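Local coordinates for protein NF-kappa-B inhibitor beta (Mus musculus, PDB 1OY3) that inhibits NF-kappa-B by complexing with it and trapping it in the cytoplasm, and when resynthesised unphosphorylated can accompany it into the nucleus, at residues Asp39-Leu44 and Val71-Arg76; Gly56-Val61 and His91-Val96; Thr227-Ala232 and Ala249-Asp254. One frame throughout, in Å; residues are numbered along the deposited sequence.

In the fold
The chain is a row of ankyrin repeats, helical hairpins joined by long loops and without strand. Contacts 1 and 2 lie in its amino-terminal half, their centres about 17 Å apart and their nearest atoms about 7 Å. Their segments alternate along the sequence (39-44, 56-61, 71-76, 91-96): contact 1 pairs the loops that precede helices 48-55 and 81-85, and contact 2 pairs the later helices 58-66 and 91-97, the latter joining ANK 2 to ANK 3. Contact 3 follows in series across the chain's centre, about 40 Å and 38 Å from the centres of contacts 1 and 2, where the chain leaving helix 238-246 folds back over helix 228-233 within ANK 6.

Contact 1: Asp39-Leu44 and Val71-Arg76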
ATOM      1  N   ASP C  39      10.514   7.668  19.599  1.00 22.76           N
ATOM      2  CA  ASP C  39       9.390   7.446  18.695  1.00 27.28           C
ATOM      3  C   ASP C  39       8.757   8.674  18.050  1.00 24.07           C
ATOM      4  O   ASP C  39       7.739   8.556  17.370  1.00 22.86           O
ATOM      5  CB  ASP C  39       8.307   6.628  19.405  1.00 27.66           C
ATOM      6  CG  ASP C  39       8.813   5.274  19.867  1.00 33.53           C
ATOM      7  OD1 ASP C  39       9.527   4.604  19.083  1.00 30.60           O
ATOM      8  OD2 ASP C  39       8.494   4.876  21.010  1.00 39.22           O
ATOM      9  N   LEU C  40       9.347   9.846  18.251  1.00 25.29           N
ATOM     10  CA  LEU C  40       8.795  11.053  17.659  1.00 27.05           C
ATOM     11  C   LEU C  40       8.747  10.894  16.145  1.00 25.97           C
ATOM     12  O   LEU C  40       9.712  10.458  15.532  1.00 26.32           O
ATOM     13  CB  LEU C  40       9.641  12.271  18.038  1.00 28.45           C
ATOM     14  CG  LEU C  40       9.576  12.677  19.516  1.00 35.65           C
ATOM     15  CD1 LEU C  40      10.508  13.851  19.762  1.00 30.35           C
ATOM     16  CD2 LEU C  40       8.137  13.046  19.889  1.00 32.70           C
ATOM     17  N   GLN C  41       7.615  11.253  15.552  1.00 27.21           N
ATOM     18  CA  GLN C  41       7.428  11.134  14.110  1.00 26.09           C
ATOM     19  C   GLN C  41       7.473  12.487  13.412  1.00 23.86           C
ATOM     20  O   GLN C  41       6.776  13.410  13.821  1.00 25.63           O
ATOM     21  CB  GLN C  41       6.078  10.475  13.831  1.00 19.42           C
ATOM     22  CG  GLN C  41       5.885   9.136  14.537  1.00 21.52           C
ATOM     23  CD  GLN C  41       4.442   8.653  14.494  1.00 18.41           C
ATOM     24  OE1 GLN C  41       3.826   8.413  15.530  1.00 22.50           O
ATOM     25  NE2 GLN C  41       3.902   8.512  13.292  1.00 22.36           N
ATOM     26  N   ASN C  42       8.283  12.608  12.361  1.00 19.17           N
ATOM     27  CA  ASN C  42       8.346  13.862  11.620  1.00 18.14           C
ATOM     28  C   ASN C  42       7.005  14.045  10.904  1.00 18.14           C
ATOM     29  O   ASN C  42       6.054  13.326  11.194  1.00 13.88           O
ATOM     30  CB  ASN C  42       9.497  13.864  10.607  1.00 17.94           C
ATOM     31  CG  ASN C  42       9.388  12.753   9.604  1.00 19.39           C
ATOM     32  OD1 ASN C  42       8.325  12.161   9.430  1.00 23.89           O
ATOM     33  ND2 ASN C  42      10.488  12.465   8.923  1.00 16.09           N
ATOM     34  N   ASP C  43       6.938  14.989   9.965  1.00 18.31           N
ATOM     35  CA  ASP C  43       5.691  15.276   9.252  1.00 22.74           C
ATOM     36  C   ASP C  43       5.238  14.213   8.247  1.00 23.95           C
ATOM     37  O   ASP C  43       4.143  14.302   7.696  1.00 27.64           O
ATOM     38  CB  ASP C  43       5.779  16.655   8.573  1.00 13.72           C
ATOM     39  CG  ASP C  43       5.882  17.799   9.582  1.00 23.21           C
ATOM     40  OD1 ASP C  43       6.095  18.956   9.159  1.00 25.76           O
ATOM     41  OD2 ASP C  43       5.748  17.547  10.803  1.00 21.46           O
ATOM     42  N   LEU C  44       6.081  13.217   8.003  1.00 23.10           N
ATOM     43  CA  LEU C  44       5.720  12.127   7.101  1.00 19.25           C
ATOM     44  C   LEU C  44       5.308  10.938   7.973  1.00 15.78           C
ATOM     45  O   LEU C  44       5.030   9.851   7.478  1.00 22.25           O
ATOM     46  CB  LEU C  44       6.907  11.762   6.203  1.00 19.02           C
ATOM     47  CG  LEU C  44       7.290  12.830   5.172  1.00 24.47           C
ATOM     48  CD1 LEU C  44       8.634  12.495   4.518  1.00 17.16           C
ATOM     49  CD2 LEU C  44       6.183  12.929   4.124  1.00 19.83           C
ATOM     50  N   VAL C  71       8.512  -0.601  17.454  1.00 25.73           N
ATOM     51  CA  VAL C  71       8.570  -1.300  16.183  1.00 25.11           C
ATOM     52  C   VAL C  71       7.225  -1.396  15.451  1.00 24.82           C
ATOM     53  O   VAL C  71       7.157  -1.873  14.320  1.00 25.91           O
ATOM     54  CB  VAL C  71       9.169  -2.711  16.399  1.00 22.85           C
ATOM     55  CG1 VAL C  71       8.118  -3.659  16.958  1.00 20.60           C
ATOM     56  CG2 VAL C  71       9.748  -3.223  15.122  1.00 29.51           C
ATOM     57  N   LEU C  72       6.158  -0.943  16.094  1.00 22.20           N
ATOM     58  CA  LEU C  72       4.832  -0.987  15.483  1.00 24.35           C
ATOM     59  C   LEU C  72       4.375   0.381  15.009  1.00 21.86           C
ATOM     60  O   LEU C  72       3.370   0.491  14.315  1.00 24.97           O
ATOM     61  CB  LEU C  72       3.798  -1.554  16.466  1.00 18.48           C
ATOM     62  CG  LEU C  72       3.982  -3.016  16.874  1.00 27.47           C
ATOM     63  CD1 LEU C  72       2.796  -3.459  17.711  1.00 21.56           C
ATOM     64  CD2 LEU C  72       4.091  -3.893  15.638  1.00 27.22           C
ATOM     65  N   VAL C  73       5.102   1.424  15.387  1.00 21.94           N
ATOM     66  CA  VAL C  73       4.730   2.771  14.974  1.00 22.09           C
ATOM     67  C   VAL C  73       4.619   2.773  13.458  1.00 20.60           C
ATOM     68  O   VAL C  73       5.411   2.134  12.776  1.00 23.83           O
ATOM     69  CB  VAL C  73       5.787   3.816  15.429  1.00 24.28           C
ATOM     70  CG1 VAL C  73       5.359   5.216  14.999  1.00 22.40           C
ATOM     71  CG2 VAL C  73       5.954   3.755  16.954  1.00 19.22           C
ATOM     72  N   ALA C  74       3.623   3.476  12.933  1.00 20.54           N
ATOM     73  CA  ALA C  74       3.418   3.536  11.493  1.00 21.15           C
ATOM     74  C   ALA C  74       3.536   4.954  10.955  1.00 17.98           C
ATOM     75  O   ALA C  74       3.091   5.904  11.590  1.00 22.88           O
ATOM     76  CB  ALA C  74       2.047   2.982  11.148  1.00 21.51           C
ATOM     77  N   GLU C  75       4.142   5.095   9.784  1.00 15.87           N
ATOM     78  CA  GLU C  75       4.255   6.406   9.172  1.00 18.82           C
ATOM     79  C   GLU C  75       2.978   6.710   8.395  1.00 18.56           C
ATOM     80  O   GLU C  75       1.971   6.018   8.569  1.00 23.14           O
ATOM     81  CB  GLU C  75       5.496   6.468   8.275  1.00 17.95           C
ATOM     82  CG  GLU C  75       5.727   5.266   7.396  1.00 23.51           C
ATOM     83  CD  GLU C  75       4.868   5.282   6.152  1.00 18.99           C
ATOM     84  OE1 GLU C  75       3.729   4.780   6.191  1.00 19.25           O
ATOM     85  OE2 GLU C  75       5.342   5.818   5.139  1.00 17.46           O
ATOM     86  N   ARG C  76       3.028   7.724   7.534  1.00 22.13           N
ATOM     87  CA  ARG C  76       1.876   8.174   6.753  1.00 20.87           C
ATOM     88  C   ARG C  76       1.072   7.114   6.010  1.00 22.13           C
ATOM     89  O   ARG C  76      -0.151   7.214   5.945  1.00 21.12           O
ATOM     90  CB  ARG C  76       2.304   9.243   5.752  1.00 24.95           C
ATOM     91  CG  ARG C  76       3.269   8.751   4.690  1.00 26.60           C
ATOM     92  CD  ARG C  76       3.607   9.868   3.704  1.00 33.48           C
ATOM     93  NE  ARG C  76       4.879   9.641   3.018  1.00 37.35           N
ATOM     94  CZ  ARG C  76       6.013   9.326   3.643  1.00 37.89           C
ATOM     95  NH1 ARG C  76       6.034   9.196   4.964  1.00 30.01           N
ATOM     96  NH2 ARG C  76       7.127   9.146   2.951  1.00 35.16           N
TER
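The carbonyl oxygen of L44 is gripped twice by R76. The backbone N of R76 donates to L44 O at 2.9 Å with an N-H...O angle of 152°, tilted modestly from the carbonyl plane. A second, weak and more bent bond of 2.8 Å runs from R76 NH1 to L44 O; the oxygen lies in the guanidinium plane, at its edge. R76 NH1 is also only 3.0 Å from L44 CB, a tight approach, so the weak bond deserves little weight. CG of R76 sits between its backbone N and carbonyl carbon (chi1 64°), and the chain then runs extended to NE, side by side with L44 and pointing the same way. One guanidinium face lies against the leucine, with L44 CD2 3.6 Å above its centre. Within its own segment, the R76 group also has E75 OE2 nearby, but well out of its plane, so that attraction is of charges alone. E75 OE1 in turn accepts from H79 N.

Both segments are ankyrin loops leading into the next helix, and residues 39-44 and 73-76 run in nearly the same direction, 11° apart. The approach to L44 is shaped by an Asx turn: N42 OD1 accepts from L44 N at 2.9 Å, the donor standing above the carboxamide plane. Farther back, Q41 crosses V73 obliquely, its OE1 3.6 Å from V73 CG1, and D39 OD1 lies more loosely, 4.2 Å from V73 CG2. Q41 NE2 bonds to G45 O, and D39 OD1 accepts from G70 N. Basic side chains of another protein chain pack on N42 and L44, and R76 NH2 has a long, weak ion pair with an acidic side chain there.

Contact 2: Gly56-Val61 and His91-Val96; sequences GEASTV and HTCACV
C93 presses its sulphur against the turn that opens helix 58-66: SG lies 3.4 Å from G56 C and 3.5 Å from both E57 N and A58 N. The torsion at chi1, -70°, sets SG anti to the carbonyl carbon, and V61 CG2 adds an apolar contact to it at 3.8 Å. The backbones are correspondingly close, with the CA atoms of A58 and C93 4.5 Å apart. G56 has positive phi and ends the preceding helix in a Schellman motif, while E57 occupies the N-cap position of the next.

Packing is looser toward V96, whose CG1 meets V61 CG1 at 4.0 Å. At the more exposed margin, A58 CB rests against T92 OG1, and a water joins the segments: it accepts from C93 N, lies 2.7 Å from T92 OG1 and donates weakly to G56 O.

The contact thus pairs the amino-terminal turns of helix 58-66 of ANK 2 and helix 91-97 of ANK 3, as in stacked ankyrin repeats. Helix 48-55 packs on V61 through L49 and A52, and on the other helix A94 touches M173 of helix 171-180.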
ATOM      1  N   GLY C  56      18.265   1.163   4.819  1.00 21.86           N
ATOM      2  CA  GLY C  56      18.811  -0.185   4.818  1.00 21.22           C
ATOM      3  C   GLY C  56      20.058  -0.334   5.669  1.00 23.37           C
ATOM      4  O   GLY C  56      20.949  -1.116   5.337  1.00 21.50           O
ATOM      5  N   GLU C  57      20.126   0.405   6.770  1.00 28.63           N
ATOM      6  CA  GLU C  57      21.285   0.346   7.665  1.00 26.86           C
ATOM      7  C   GLU C  57      21.033  -0.582   8.864  1.00 24.29           C
ATOM      8  O   GLU C  57      20.525  -0.148   9.897  1.00 20.93           O
ATOM      9  CB  GLU C  57      21.610   1.759   8.146  1.00 32.58           C
ATOM     10  CG  GLU C  57      22.049   2.689   7.028  1.00 34.11           C
ATOM     11  CD  GLU C  57      22.271   4.117   7.500  1.00 37.58           C
ATOM     12  OE1 GLU C  57      23.030   4.849   6.831  1.00 42.43           O
ATOM     13  OE2 GLU C  57      21.682   4.515   8.530  1.00 36.60           O
ATOM     14  N   ALA C  58      21.407  -1.854   8.721  1.00 21.59           N
ATOM     15  CA  ALA C  58      21.190  -2.861   9.764  1.00 16.91           C
ATOM     16  C   ALA C  58      21.809  -2.506  11.097  1.00 20.01           C
ATOM     17  O   ALA C  58      21.253  -2.810  12.157  1.00 22.28           O
ATOM     18  CB  ALA C  58      21.712  -4.235   9.293  1.00 13.68           C
ATOM     19  N   SER C  59      22.968  -1.866  11.056  1.00 18.69           N
ATOM     20  CA  SER C  59      23.636  -1.488  12.282  1.00 20.23           C
ATOM     21  C   SER C  59      22.843  -0.389  12.990  1.00 19.60           C
ATOM     22  O   SER C  59      22.643  -0.427  14.205  1.00 21.68           O
ATOM     23  CB  SER C  59      25.051  -1.009  11.971  1.00 25.78           C
ATOM     24  OG  SER C  59      25.716  -0.624  13.151  1.00 31.07           O
ATOM     25  N   THR C  60      22.361   0.576  12.220  1.00 18.84           N
ATOM     26  CA  THR C  60      21.601   1.686  12.788  1.00 17.80           C
ATOM     27  C   THR C  60      20.233   1.239  13.311  1.00 20.18           C
ATOM     28  O   THR C  60      19.726   1.780  14.294  1.00 18.80           O
ATOM     29  CB  THR C  60      21.427   2.801  11.742  1.00 20.77           C
ATOM     30  OG1 THR C  60      22.723   3.221  11.293  1.00 16.58           O
ATOM     31  CG2 THR C  60      20.674   3.995  12.338  1.00 20.70           C
ATOM     32  N   VAL C  61      19.647   0.235  12.668  1.00 14.86           N
ATOM     33  CA  VAL C  61      18.358  -0.257  13.101  1.00 10.84           C
ATOM     34  C   VAL C  61      18.492  -0.958  14.451  1.00 14.29           C
ATOM     35  O   VAL C  61      17.595  -0.864  15.292  1.00 10.82           O
ATOM     36  CB  VAL C  61      17.743  -1.224  12.055  1.00  9.96           C
ATOM     37  CG1 VAL C  61      16.562  -1.977  12.661  1.00  5.26           C
ATOM     38  CG2 VAL C  61      17.289  -0.421  10.821  1.00  7.12           C
ATOM     39  N   HIS C  91      17.020  -6.722   3.625  1.00 14.56           N
ATOM     40  CA  HIS C  91      17.036  -8.029   4.270  1.00 16.03           C
ATOM     41  C   HIS C  91      17.651  -8.071   5.661  1.00 17.99           C
ATOM     42  O   HIS C  91      17.057  -8.646   6.590  1.00  9.17           O
ATOM     43  CB  HIS C  91      17.775  -9.031   3.387  1.00 19.65           C
ATOM     44  CG  HIS C  91      17.199  -9.160   2.017  1.00 20.26           C
ATOM     45  ND1 HIS C  91      15.898  -9.549   1.793  1.00 26.42           N
ATOM     46  CD2 HIS C  91      17.741  -8.936   0.796  1.00 23.44           C
ATOM     47  CE1 HIS C  91      15.663  -9.560   0.493  1.00 26.12           C
ATOM     48  NE2 HIS C  91      16.763  -9.192  -0.133  1.00 25.87           N
ATOM     49  N   THR C  92      18.845  -7.489   5.805  1.00 11.58           N
ATOM     50  CA  THR C  92      19.519  -7.496   7.090  1.00 12.92           C
ATOM     51  C   THR C  92      18.742  -6.696   8.151  1.00 12.78           C
ATOM     52  O   THR C  92      18.699  -7.078   9.319  1.00 16.45           O
ATOM     53  CB  THR C  92      20.971  -6.974   6.953  1.00 15.63           C
ATOM     54  OG1 THR C  92      20.975  -5.710   6.284  1.00 15.04           O
ATOM     55  CG2 THR C  92      21.805  -7.955   6.157  1.00 15.80           C
ATOM     56  N   CYS C  93      18.115  -5.597   7.748  1.00 15.01           N
ATOM     57  CA  CYS C  93      17.324  -4.794   8.687  1.00 10.30           C
ATOM     58  C   CYS C  93      16.137  -5.600   9.221  1.00 14.58           C
ATOM     59  O   CYS C  93      15.824  -5.564  10.423  1.00 10.09           O
ATOM     60  CB  CYS C  93      16.808  -3.542   7.997  1.00 16.30           C
ATOM     61  SG  CYS C  93      18.080  -2.316   7.612  1.00 19.05           S
ATOM     62  N   ALA C  94      15.477  -6.332   8.326  1.00 13.30           N
ATOM     63  CA  ALA C  94      14.322  -7.131   8.716  1.00 19.95           C
ATOM     64  C   ALA C  94      14.760  -8.172   9.735  1.00 19.91           C
ATOM     65  O   ALA C  94      14.041  -8.475  10.681  1.00 22.62           O
ATOM     66  CB  ALA C  94      13.713  -7.828   7.485  1.00 10.13           C
ATOM     67  N   CYS C  95      15.952  -8.714   9.511  1.00 20.06           N
ATOM     68  CA  CYS C  95      16.529  -9.731  10.372  1.00 22.77           C
ATOM     69  C   CYS C  95      16.750  -9.198  11.803  1.00 21.06           C
ATOM     70  O   CYS C  95      16.451  -9.874  12.797  1.00 17.15           O
ATOM     71  CB  CYS C  95      17.835 -10.203   9.738  1.00 23.88           C
ATOM     72  SG  CYS C  95      18.516 -11.659  10.481  1.00 40.66           S
ATOM     73  N   VAL C  96      17.270  -7.981  11.898  1.00 19.37           N
ATOM     74  CA  VAL C  96      17.494  -7.339  13.191  1.00 17.50           C
ATOM     75  C   VAL C  96      16.157  -7.186  13.924  1.00 18.30           C
ATOM     76  O   VAL C  96      16.057  -7.432  15.126  1.00 21.41           O
ATOM     77  CB  VAL C  96      18.099  -5.922  13.020  1.00 20.27           C
ATOM     78  CG1 VAL C  96      18.150  -5.226  14.355  1.00  7.97           C
ATOM     79  CG2 VAL C  96      19.493  -6.011  12.391  1.00 17.06           C
TER
HETATM   80  O   HOH W   1      19.095  -4.073   5.244  1.00 18.70           O

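Contact 3: Thr227-Ala232 and Ala249-Asp254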
ATOM      1  N   THR C 227      -9.008 -18.609  -8.005  1.00 29.92           N
ATOM      2  CA  THR C 227      -7.889 -19.186  -7.265  1.00 28.52           C
ATOM      3  C   THR C 227      -6.564 -18.771  -7.894  1.00 24.60           C
ATOM      4  O   THR C 227      -6.531 -18.156  -8.964  1.00 26.32           O
ATOM      5  CB  THR C 227      -7.937 -20.716  -7.303  1.00 27.38           C
ATOM      6  OG1 THR C 227      -7.828 -21.146  -8.666  1.00 28.04           O
ATOM      7  CG2 THR C 227      -9.235 -21.228  -6.723  1.00 26.65           C
ATOM      8  N   PRO C 228      -5.444 -19.112  -7.240  1.00 23.73           N
ATOM      9  CA  PRO C 228      -4.142 -18.746  -7.799  1.00 26.23           C
ATOM     10  C   PRO C 228      -3.918 -19.385  -9.167  1.00 26.70           C
ATOM     11  O   PRO C 228      -3.376 -18.750 -10.078  1.00 23.04           O
ATOM     12  CB  PRO C 228      -3.164 -19.258  -6.748  1.00 24.14           C
ATOM     13  CG  PRO C 228      -3.939 -19.075  -5.475  1.00 24.24           C
ATOM     14  CD  PRO C 228      -5.299 -19.601  -5.854  1.00 24.71           C
ATOM     15  N   LEU C 229      -4.342 -20.642  -9.312  1.00 29.11           N
ATOM     16  CA  LEU C 229      -4.181 -21.355 -10.578  1.00 32.26           C
ATOM     17  C   LEU C 229      -5.048 -20.681 -11.630  1.00 29.66           C
ATOM     18  O   LEU C 229      -4.579 -20.360 -12.722  1.00 31.54           O
ATOM     19  CB  LEU C 229      -4.608 -22.820 -10.443  1.00 33.77           C
ATOM     20  CG  LEU C 229      -3.930 -23.831 -11.384  1.00 38.91           C
ATOM     21  CD1 LEU C 229      -4.660 -25.162 -11.281  1.00 37.07           C
ATOM     22  CD2 LEU C 229      -3.927 -23.341 -12.824  1.00 39.96           C
ATOM     23  N   GLY C 230      -6.319 -20.484 -11.287  1.00 31.15           N
ATOM     24  CA  GLY C 230      -7.249 -19.840 -12.198  1.00 30.96           C
ATOM     25  C   GLY C 230      -6.696 -18.499 -12.631  1.00 29.82           C
ATOM     26  O   GLY C 230      -6.874 -18.074 -13.772  1.00 29.00           O
ATOM     27  N   SER C 231      -6.008 -17.833 -11.710  1.00 30.27           N
ATOM     28  CA  SER C 231      -5.421 -16.543 -12.010  1.00 30.30           C
ATOM     29  C   SER C 231      -4.212 -16.736 -12.906  1.00 28.29           C
ATOM     30  O   SER C 231      -4.030 -16.003 -13.877  1.00 29.28           O
ATOM     31  CB  SER C 231      -5.006 -15.833 -10.717  1.00 33.90           C
ATOM     32  OG  SER C 231      -4.444 -14.564 -11.002  1.00 42.58           O
ATOM     33  N   ALA C 232      -3.388 -17.731 -12.581  1.00 26.59           N
ATOM     34  CA  ALA C 232      -2.185 -18.013 -13.360  1.00 28.64           C
ATOM     35  C   ALA C 232      -2.487 -18.376 -14.814  1.00 31.34           C
ATOM     36  O   ALA C 232      -1.682 -18.095 -15.709  1.00 27.78           O
ATOM     37  CB  ALA C 232      -1.381 -19.129 -12.698  1.00 21.86           C
ATOM     38  N   ALA C 249      -2.732 -28.002  -6.827  1.00 45.41           N
ATOM     39  CA  ALA C 249      -3.730 -26.951  -6.931  1.00 45.98           C
ATOM     40  C   ALA C 249      -4.854 -27.457  -7.841  1.00 47.82           C
ATOM     41  O   ALA C 249      -4.617 -27.770  -9.012  1.00 45.89           O
ATOM     42  CB  ALA C 249      -3.103 -25.696  -7.516  1.00 41.27           C
ATOM     43  N   PRO C 250      -6.086 -27.570  -7.311  1.00 49.34           N
ATOM     44  CA  PRO C 250      -7.210 -28.044  -8.128  1.00 50.23           C
ATOM     45  C   PRO C 250      -7.374 -27.167  -9.370  1.00 50.97           C
ATOM     46  O   PRO C 250      -7.000 -25.993  -9.360  1.00 48.23           O
ATOM     47  CB  PRO C 250      -8.396 -27.933  -7.176  1.00 49.76           C
ATOM     48  CG  PRO C 250      -7.774 -28.215  -5.846  1.00 52.77           C
ATOM     49  CD  PRO C 250      -6.506 -27.386  -5.911  1.00 51.67           C
ATOM     50  N   GLU C 251      -7.924 -27.742 -10.436  1.00 54.18           N
ATOM     51  CA  GLU C 251      -8.113 -27.003 -11.680  1.00 56.09           C
ATOM     52  C   GLU C 251      -9.290 -26.020 -11.552  1.00 58.23           C
ATOM     53  O   GLU C 251     -10.303 -26.325 -10.917  1.00 56.23           O
ATOM     54  CB  GLU C 251      -8.350 -27.982 -12.837  1.00 55.42           C
ATOM     55  CG  GLU C 251      -7.924 -27.453 -14.207  1.00 54.26           C
ATOM     56  CD  GLU C 251      -6.414 -27.496 -14.420  1.00 53.96           C
ATOM     57  OE1 GLU C 251      -5.935 -26.876 -15.397  1.00 50.27           O
ATOM     58  OE2 GLU C 251      -5.708 -28.159 -13.624  1.00 52.04           O
ATOM     59  N   PRO C 252      -9.159 -24.824 -12.153  1.00 60.69           N
ATOM     60  CA  PRO C 252     -10.164 -23.752 -12.143  1.00 64.70           C
ATOM     61  C   PRO C 252     -11.555 -24.154 -12.649  1.00 69.78           C
ATOM     62  O   PRO C 252     -11.702 -25.122 -13.398  1.00 69.73           O
ATOM     63  CB  PRO C 252      -9.527 -22.677 -13.022  1.00 63.18           C
ATOM     64  CG  PRO C 252      -8.067 -22.900 -12.822  1.00 62.03           C
ATOM     65  CD  PRO C 252      -7.955 -24.394 -12.885  1.00 60.60           C
ATOM     66  N   GLU C 253     -12.568 -23.392 -12.241  1.00 75.38           N
ATOM     67  CA  GLU C 253     -13.948 -23.656 -12.641  1.00 80.67           C
ATOM     68  C   GLU C 253     -14.463 -22.662 -13.676  1.00 83.38           C
ATOM     69  O   GLU C 253     -15.000 -21.611 -13.324  1.00 83.91           O
ATOM     70  CB  GLU C 253     -14.881 -23.625 -11.427  1.00 82.16           C
ATOM     71  CG  GLU C 253     -14.706 -24.770 -10.444  1.00 85.82           C
ATOM     72  CD  GLU C 253     -13.467 -24.628  -9.583  1.00 88.35           C
ATOM     73  OE1 GLU C 253     -12.342 -24.737 -10.117  1.00 89.37           O
ATOM     74  OE2 GLU C 253     -13.622 -24.404  -8.364  1.00 88.67           O
ATOM     75  N   ASP C 254     -14.307 -23.007 -14.950  1.00 85.98           N
ATOM     76  CA  ASP C 254     -14.764 -22.157 -16.043  1.00 89.04           C
ATOM     77  C   ASP C 254     -14.499 -20.679 -15.768  1.00 90.80           C
ATOM     78  O   ASP C 254     -13.409 -20.305 -15.337  1.00 91.53           O
ATOM     79  CB  ASP C 254     -16.255 -22.388 -16.291  1.00 88.83           C
TER
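L229 and G230 carry the contact with the chain that runs past them from A249 to P252. The preceding T227 is the N-cap of helix 228-233; its OG1 accepts from G230 N at 3.1 Å and 163°, a capping bond that satisfies an N-H of the first helical turn. P228 touches L244 of helix 238-246, which also touches A249. L229 comes next and spreads most widely. CG is anti to the backbone N (chi1 -152°) and the chain continues extended (chi2 -170°), which puts L229 CD1 3.1 Å from P250 O and 3.5 Å from A249 O; it also meets P252 CD at 3.7 Å. The leucine and the proline ring cross at about a right angle, while A249 CB closes on the same methyl from 4.1 Å. At G230 the proline ring packs on the backbone, with P252 CG 3.2 Å from G230 CA, a very short carbon-carbon approach, to be read with caution, at a glycine that has no side chain in the way.

Between the two segments the evidence is entirely of van der Waals kind: methyl and ring carbons against backbone carbonyls, a glycine and each other. Such chemistry is consistent with shape fit, rather than directed polar bonds, holding the chain over helix 228-233.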